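Local coordinates for protein D-glycero-alpha-D-manno-heptose 7-phosphate kinase (Campylobacter jejuni subsp. jejuni, PDB 4N3O) that phosphorylates D-glycero-alpha-D-manno-heptose 7-phosphate at C-1 with ATP, giving the 1,7-bisphosphate on the pathway to GDP-heptose and capsule polysaccharide, at residues 82-87 / 124-129. Sequence-based numbering, arbitrary orientation.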
loop_
_atom_site.group_PDB
_atom_site.type_symbol
_atom_site.label_atom_id
_atom_site.label_comp_id
_atom_site.label_asym_id
_atom_site.label_seq_id
_atom_site.Cartn_x
_atom_site.Cartn_y
_atom_site.Cartn_z
ATOM N N ASP A 82 -28.553 -8.429 -4.135
ATOM C CA ASP A 82 -29.171 -8.387 -5.472
ATOM C C ASP A 82 -28.186 -7.967 -6.550
ATOM O O ASP A 82 -28.383 -8.265 -7.729
ATOM C CB ASP A 82 -30.394 -7.456 -5.489
ATOM C CG ASP A 82 -31.596 -8.034 -4.728
ATOM O OD1 ASP A 82 -31.708 -9.275 -4.617
ATOM O OD2 ASP A 82 -32.443 -7.241 -4.254
ATOM N N ILE A 83 -27.115 -7.285 -6.144
ATOM C CA ILE A 83 -26.092 -6.858 -7.100
ATOM C C ILE A 83 -25.387 -8.074 -7.730
ATOM O O ILE A 83 -25.107 -8.072 -8.922
ATOM C CB ILE A 83 -25.076 -5.862 -6.467
ATOM C CG1 ILE A 83 -24.121 -5.308 -7.529
ATOM C CG2 ILE A 83 -24.295 -6.497 -5.325
ATOM C CD1 ILE A 83 -24.825 -4.531 -8.630
ATOM N N PHE A 84 -25.132 -9.129 -6.957
ATOM C CA PHE A 84 -24.486 -10.316 -7.525
ATOM C C PHE A 84 -25.442 -11.089 -8.437
ATOM O O PHE A 84 -25.015 -11.716 -9.396
ATOM C CB PHE A 84 -23.919 -11.252 -6.450
ATOM C CG PHE A 84 -22.883 -10.614 -5.541
ATOM C CD1 PHE A 84 -22.016 -9.631 -6.005
ATOM C CD2 PHE A 84 -22.710 -11.083 -4.249
ATOM C CE1 PHE A 84 -21.069 -9.075 -5.166
ATOM C CE2 PHE A 84 -21.747 -10.537 -3.412
ATOM C CZ PHE A 84 -20.924 -9.535 -3.873
ATOM N N LYS A 85 -26.732 -11.061 -8.136
ATOM C CA LYS A 85 -27.675 -11.739 -9.010
ATOM C C LYS A 85 -27.670 -11.089 -10.395
ATOM O O LYS A 85 -27.598 -11.786 -11.399
ATOM C CB LYS A 85 -29.099 -11.790 -8.405
ATOM C CG LYS A 85 -29.249 -12.865 -7.331
ATOM C CD LYS A 85 -30.675 -13.001 -6.798
ATOM C CE LYS A 85 -31.013 -12.001 -5.706
ATOM N NZ LYS A 85 -30.304 -12.286 -4.421
ATOM N N SER A 86 -27.729 -9.760 -10.451
ATOM C CA SER A 86 -27.718 -9.059 -11.738
ATOM C C SER A 86 -26.485 -9.462 -12.545
ATOM O O SER A 86 -26.573 -9.686 -13.742
ATOM C CB SER A 86 -27.688 -7.555 -11.538
ATOM O OG SER A 86 -28.703 -7.127 -10.661
ATOM N N ILE A 87 -25.329 -9.523 -11.880
ATOM C CA ILE A 87 -24.107 -9.910 -12.539
ATOM C C ILE A 87 -24.255 -11.345 -13.024
ATOM O O ILE A 87 -24.049 -11.638 -14.200
ATOM C CB ILE A 87 -22.896 -9.765 -11.594
ATOM C CG1 ILE A 87 -22.639 -8.276 -11.314
ATOM C CG2 ILE A 87 -21.668 -10.408 -12.210
ATOM C CD1 ILE A 87 -21.708 -8.008 -10.152
ATOM N N VAL A 124 -16.799 -4.637 -10.987
ATOM C CA VAL A 124 -15.648 -4.979 -11.840
ATOM C C VAL A 124 -14.900 -6.215 -11.323
ATOM O O VAL A 124 -14.588 -7.112 -12.084
ATOM C CB VAL A 124 -14.702 -3.773 -11.999
ATOM C CG1 VAL A 124 -13.353 -4.189 -12.557
ATOM C CG2 VAL A 124 -15.356 -2.732 -12.899
ATOM N N GLY A 125 -14.633 -6.279 -10.029
ATOM C CA GLY A 125 -13.931 -7.434 -9.493
ATOM C C GLY A 125 -14.671 -8.744 -9.704
ATOM O O GLY A 125 -14.067 -9.758 -10.017
ATOM N N VAL A 126 -15.989 -8.717 -9.552
ATOM C CA VAL A 126 -16.805 -9.918 -9.705
ATOM C C VAL A 126 -16.891 -10.356 -11.179
ATOM O O VAL A 126 -16.654 -11.533 -11.522
ATOM C CB VAL A 126 -18.189 -9.661 -9.117
ATOM C CG1 VAL A 126 -19.103 -10.837 -9.357
ATOM C CG2 VAL A 126 -18.058 -9.356 -7.627
ATOM N N ILE A 127 -17.205 -9.403 -12.053
ATOM C CA ILE A 127 -17.271 -9.677 -13.474
ATOM C C ILE A 127 -15.962 -10.308 -13.910
ATOM O O ILE A 127 -15.957 -11.295 -14.629
ATOM C CB ILE A 127 -17.533 -8.387 -14.281
ATOM C CG1 ILE A 127 -18.981 -7.922 -14.063
ATOM C CG2 ILE A 127 -17.322 -8.639 -15.760
ATOM C CD1 ILE A 127 -19.293 -6.528 -14.569
ATOM N N LYS A 128 -14.845 -9.741 -13.453
ATOM C CA LYS A 128 -13.504 -10.245 -13.810
ATOM C C LYS A 128 -13.281 -11.661 -13.322
ATOM O O LYS A 128 -12.598 -12.442 -13.961
ATOM C CB LYS A 128 -12.436 -9.325 -13.231
ATOM C CG LYS A 128 -11.015 -9.706 -13.572
ATOM C CD LYS A 128 -10.690 -9.603 -15.055
ATOM C CE LYS A 128 -9.259 -10.033 -15.273
ATOM N NZ LYS A 128 -8.888 -9.986 -16.698
ATOM N N ALA A 129 -13.863 -11.991 -12.183
ATOM C CA ALA A 129 -13.743 -13.331 -11.650
ATOM C C ALA A 129 -14.425 -14.335 -12.593
ATOM O O ALA A 129 -13.873 -15.387 -12.900
ATOM C CB ALA A 129 -14.361 -13.391 -10.270
#
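F84 and I87, one turn apart on the helix that starts at D82, meet V126 and I127 of helix 118-134 through purely apolar contacts. D82 itself belongs to the helix start: its carboxylate oxygen OD1 pairs with K85 NZ at 3.3 Å, and its carbonyl O accepts hydrogen bonds from both N and OG of S86, which arrive from opposite faces of the carbonyl plane. D82, K85 and S86 make no contact with 124-129; their polar groups serve the first turn, and the buried K85 NZ has a second carboxylate partner in D78. F84 swings its CG anti to its own carbonyl carbon (chi1 -59°), and its ring atom CE1 thereby comes to 3.9 Å from V126 CG2, which approaches the ring obliquely. A large flat ring suits the place, since it also packs on L104 and T106 of strand 102-108. I87 starts toward the neighbouring helix and uses two branches: CD1 and CG2 each lie 3.9 Å from V126 CG1, so one valine methyl is touched by both. CG2 also reaches I127 CG1 at 4.1 Å. Branching at CB gives V126 two methyls directed at different partners, CG1 to I87 and CG2 to F84, while I127, set on the flank, also packs against I143 and A147 of helix 140-153. The axes of the two short segments approach to 10.7 Å and cross at -40°, a wide spacing bridged by branched and aromatic side chains. This is helix-on-helix packing over a beta-sheet in the N-terminal domain of a GHMP kinase, with F84 close to S60, a probable ATP-binding residue.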